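Local structure of endoglucanase family 5 (Clostridium acetobutylicum ATCC 824, 6PZ7) at residues S29-G34 / Q76-R81. The protein probably hydrolyses internal beta-1,4 linkages of cellulose and related plant polysaccharides as a broad-specificity endoglucanase of glycoside hydrolase family 5. Sequence-based numbering, arbitrary orientation.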
ATOM      1  N   SER A  29       8.548 -12.238  -7.392  1.00 12.52           N
ATOM      2  CA  SER A  29       9.247 -13.419  -6.908  1.00 15.18           C
ATOM      3  C   SER A  29       9.827 -14.150  -8.101  1.00 13.96           C
ATOM      4  O   SER A  29       9.341 -13.996  -9.222  1.00 14.87           O
ATOM      5  CB  SER A  29       8.336 -14.347  -6.090  1.00 21.94           C
ATOM      6  OG  SER A  29       7.085 -14.516  -6.710  1.00 25.51           O
ATOM      7  N   PRO A  30      10.881 -14.920  -7.899  1.00 15.73           N
ATOM      8  CA  PRO A  30      11.557 -15.094  -6.611  1.00 14.19           C
ATOM      9  C   PRO A  30      12.438 -13.927  -6.235  1.00 19.27           C
ATOM     10  O   PRO A  30      12.850 -13.847  -5.078  1.00 22.56           O
ATOM     11  CB  PRO A  30      12.403 -16.365  -6.828  1.00 24.70           C
ATOM     12  CG  PRO A  30      12.667 -16.391  -8.265  1.00 22.14           C
ATOM     13  CD  PRO A  30      11.435 -15.818  -8.935  1.00 19.84           C
ATOM     14  N   ASP A  31      12.700 -13.007  -7.160  1.00 18.85           N
ATOM     15  CA  ASP A  31      13.541 -11.862  -6.847  1.00 20.93           C
ATOM     16  C   ASP A  31      13.042 -10.636  -7.604  1.00 13.90           C
ATOM     17  O   ASP A  31      12.057 -10.688  -8.335  1.00 11.89           O
ATOM     18  CB  ASP A  31      15.021 -12.177  -7.093  1.00 28.34           C
ATOM     19  CG  ASP A  31      15.931 -11.544  -6.045  1.00 31.19           C
ATOM     20  OD1 ASP A  31      15.963 -10.294  -5.925  1.00 25.47           O
ATOM     21  OD2 ASP A  31      16.618 -12.305  -5.313  1.00 40.64           O
ATOM     22  N   GLU A  32      13.743  -9.520  -7.393  1.00 13.18           N
ATOM     23  CA  GLU A  32      13.277  -8.199  -7.744  1.00 11.68           C
ATOM     24  C   GLU A  32      12.995  -8.015  -9.234  1.00  9.45           C
ATOM     25  O   GLU A  32      12.133  -7.237  -9.618  1.00 10.02           O
ATOM     26  CB  GLU A  32      14.412  -7.268  -7.258  1.00 13.78           C
ATOM     27  CG  GLU A  32      14.241  -5.826  -7.646  1.00 11.82           C
ATOM     28  CD  GLU A  32      15.258  -4.889  -7.024  1.00 10.29           C
ATOM     29  OE1 GLU A  32      16.163  -5.380  -6.340  1.00 11.11           O
ATOM     30  OE2 GLU A  32      15.076  -3.663  -7.228  1.00 10.08           O
ATOM     31  N   THR A  33      13.753  -8.670 -10.088  1.00  9.81           N
ATOM     32  CA  THR A  33      13.611  -8.569 -11.531  1.00 10.21           C
ATOM     33  C   THR A  33      12.690  -9.638 -12.115  1.00  9.80           C
ATOM     34  O   THR A  33      12.539  -9.707 -13.346  1.00 10.92           O
ATOM     35  CB  THR A  33      14.971  -8.628 -12.203  1.00 11.90           C
ATOM     36  OG1 THR A  33      15.592  -9.868 -11.891  1.00 15.71           O
ATOM     37  CG2 THR A  33      15.885  -7.473 -11.764  1.00 13.33           C
ATOM     38  N   GLY A  34      12.083 -10.459 -11.264  1.00  9.79           N
ATOM     39  CA  GLY A  34      11.364 -11.638 -11.749  1.00 10.60           C
ATOM     40  C   GLY A  34      10.161 -11.349 -12.598  1.00 10.65           C
ATOM     41  O   GLY A  34       9.756 -12.225 -13.398  1.00 11.83           O
ATOM     42  N   GLN A  76      19.450 -12.954   4.875  1.00 12.54           N
ATOM     43  CA  GLN A  76      20.130 -11.694   5.137  1.00 12.60           C
ATOM     44  C   GLN A  76      20.366 -10.889   3.867  1.00 11.03           C
ATOM     45  O   GLN A  76      20.288  -9.655   3.893  1.00 11.65           O
ATOM     46  CB  GLN A  76      21.466 -11.979   5.831  1.00 16.13           C
ATOM     47  CG  GLN A  76      22.281 -10.773   6.172  1.00 22.44           C
ATOM     48  CD  GLN A  76      23.546 -11.133   6.939  1.00 32.45           C
ATOM     49  OE1 GLN A  76      23.516 -11.312   8.162  1.00 38.97           O
ATOM     50  NE2 GLN A  76      24.659 -11.268   6.217  1.00 35.48           N
ATOM     51  N   ALA A  77      20.716 -11.543   2.769  1.00 11.51           N
ATOM     52  CA  ALA A  77      20.953 -10.786   1.549  1.00 11.88           C
ATOM     53  C   ALA A  77      19.683 -10.107   1.067  1.00 10.82           C
ATOM     54  O   ALA A  77      19.743  -9.037   0.457  1.00 10.54           O
ATOM     55  CB  ALA A  77      21.484 -11.710   0.459  1.00 13.80           C
ATOM     56  N   TRP A  78      18.529 -10.721   1.263  1.00 10.43           N
ATOM     57  CA  TRP A  78      17.273 -10.080   0.896  1.00  9.05           C
ATOM     58  C   TRP A  78      17.023  -8.871   1.771  1.00  9.59           C
ATOM     59  O   TRP A  78      16.660  -7.798   1.261  1.00  9.39           O
ATOM     60  CB  TRP A  78      16.131 -11.084   0.993  1.00  9.81           C
ATOM     61  CG  TRP A  78      14.776 -10.533   0.610  1.00  8.36           C
ATOM     62  CD1 TRP A  78      13.734 -10.302   1.443  1.00  8.65           C
ATOM     63  CD2 TRP A  78      14.328 -10.146  -0.692  1.00  9.25           C
ATOM     64  NE1 TRP A  78      12.659  -9.814   0.757  1.00  8.68           N
ATOM     65  CE2 TRP A  78      12.990  -9.715  -0.570  1.00  8.91           C
ATOM     66  CE3 TRP A  78      14.927 -10.152  -1.954  1.00 11.74           C
ATOM     67  CZ2 TRP A  78      12.243  -9.301  -1.670  1.00 10.06           C
ATOM     68  CZ3 TRP A  78      14.174  -9.729  -3.049  1.00 13.24           C
ATOM     69  CH2 TRP A  78      12.847  -9.311  -2.893  1.00 12.14           C
ATOM     70  N   LEU A  79      17.169  -9.012   3.090  1.00  9.45           N
ATOM     71  CA  LEU A  79      17.010  -7.857   3.962  1.00 10.34           C
ATOM     72  C   LEU A  79      17.961  -6.742   3.572  1.00  9.96           C
ATOM     73  O   LEU A  79      17.601  -5.558   3.616  1.00 10.11           O
ATOM     74  CB  LEU A  79      17.225  -8.241   5.420  1.00 11.89           C
ATOM     75  CG  LEU A  79      16.031  -8.787   6.179  1.00 12.90           C
ATOM     76  CD1 LEU A  79      16.507  -9.420   7.478  1.00 14.36           C
ATOM     77  CD2 LEU A  79      14.978  -7.728   6.441  1.00 11.66           C
ATOM     78  N   ASN A  80      19.193  -7.084   3.222  1.00  9.03           N
ATOM     79  CA  ASN A  80      20.163  -6.071   2.839  1.00  9.37           C
ATOM     80  C   ASN A  80      19.690  -5.311   1.597  1.00  8.24           C
ATOM     81  O   ASN A  80      19.799  -4.072   1.528  1.00  8.80           O
ATOM     82  CB  ASN A  80      21.536  -6.698   2.548  1.00 10.54           C
ATOM     83  CG  ASN A  80      22.253  -7.178   3.791  1.00 12.38           C
ATOM     84  OD1 ASN A  80      21.909  -6.829   4.917  1.00 13.62           O
ATOM     85  ND2 ASN A  80      23.278  -7.973   3.579  1.00 13.61           N
ATOM     86  N   ARG A  81      19.129  -6.035   0.614  1.00  7.78           N
ATOM     87  CA  ARG A  81      18.607  -5.382  -0.594  1.00  7.68           C
ATOM     88  C   ARG A  81      17.400  -4.518  -0.292  1.00  7.62           C
ATOM     89  O   ARG A  81      17.306  -3.374  -0.777  1.00  7.53           O
ATOM     90  CB  ARG A  81      18.283  -6.413  -1.674  1.00  8.53           C
ATOM     91  CG  ARG A  81      17.723  -5.786  -2.945  1.00  8.83           C
ATOM     92  CD  ARG A  81      18.649  -4.718  -3.534  1.00  8.88           C
ATOM     93  NE  ARG A  81      17.971  -4.100  -4.682  1.00  8.52           N
ATOM     94  CZ  ARG A  81      18.277  -2.902  -5.173  1.00  8.64           C
ATOM     95  NH1 ARG A  81      19.265  -2.171  -4.689  1.00  8.58           N
ATOM     96  NH2 ARG A  81      17.529  -2.410  -6.156  1.00  8.96           N
TER
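Asp31 and Glu32, at the start of a type I beta turn closed by Gly34 N to Asp31 O, face Trp78 and Arg81 on the first turns of helix 76-91, with the CA atoms of Asp31 and Trp78 8.8 Å apart. Long side chains bridge the separated backbones. Arg81 forms a side-on, two-nitrogen salt bridge with Glu32: NE donates to OE1 at 2.8 Å and NH2 to OE2 at 3.0 Å. Both carboxylate oxygens use their syn lone pairs, and carboxylate and guanidinium lie only 23° from coplanar, so two nearly straight bonds fix the rotation of both groups. Glutamate has the length to span the gap, its CG anti to the backbone N (chi1 174°) and its chain extended; arginine bends at chi2 (56°) to present its NE edge. Thr40 serves both partners, its OG1 bonding Glu32 OE2 and its O taking Arg81 NH2, while Arg81 NH1 salt-bridges Glu84 and hydrogen-bonds Tyr88 OH. Beside this pair, the indole of Trp78 reaches edge-on toward the loop, its CZ3 3.4 Å from Asp31 OD1, which lies near the ring plane. The slightly positive C-H edge suits a carboxylate oxygen there. That same oxygen accepts a hydrogen bond from the N-H of Glu32 through its anti lone pair, which probably helps to hold the turn. Broad and flat, Trp78 also stacks on His65 and meets Trp62 with ring planes roughly perpendicular. The contact thus ties the loop following the first strand of the (beta/alpha)8 TIM barrel to the helix following the second.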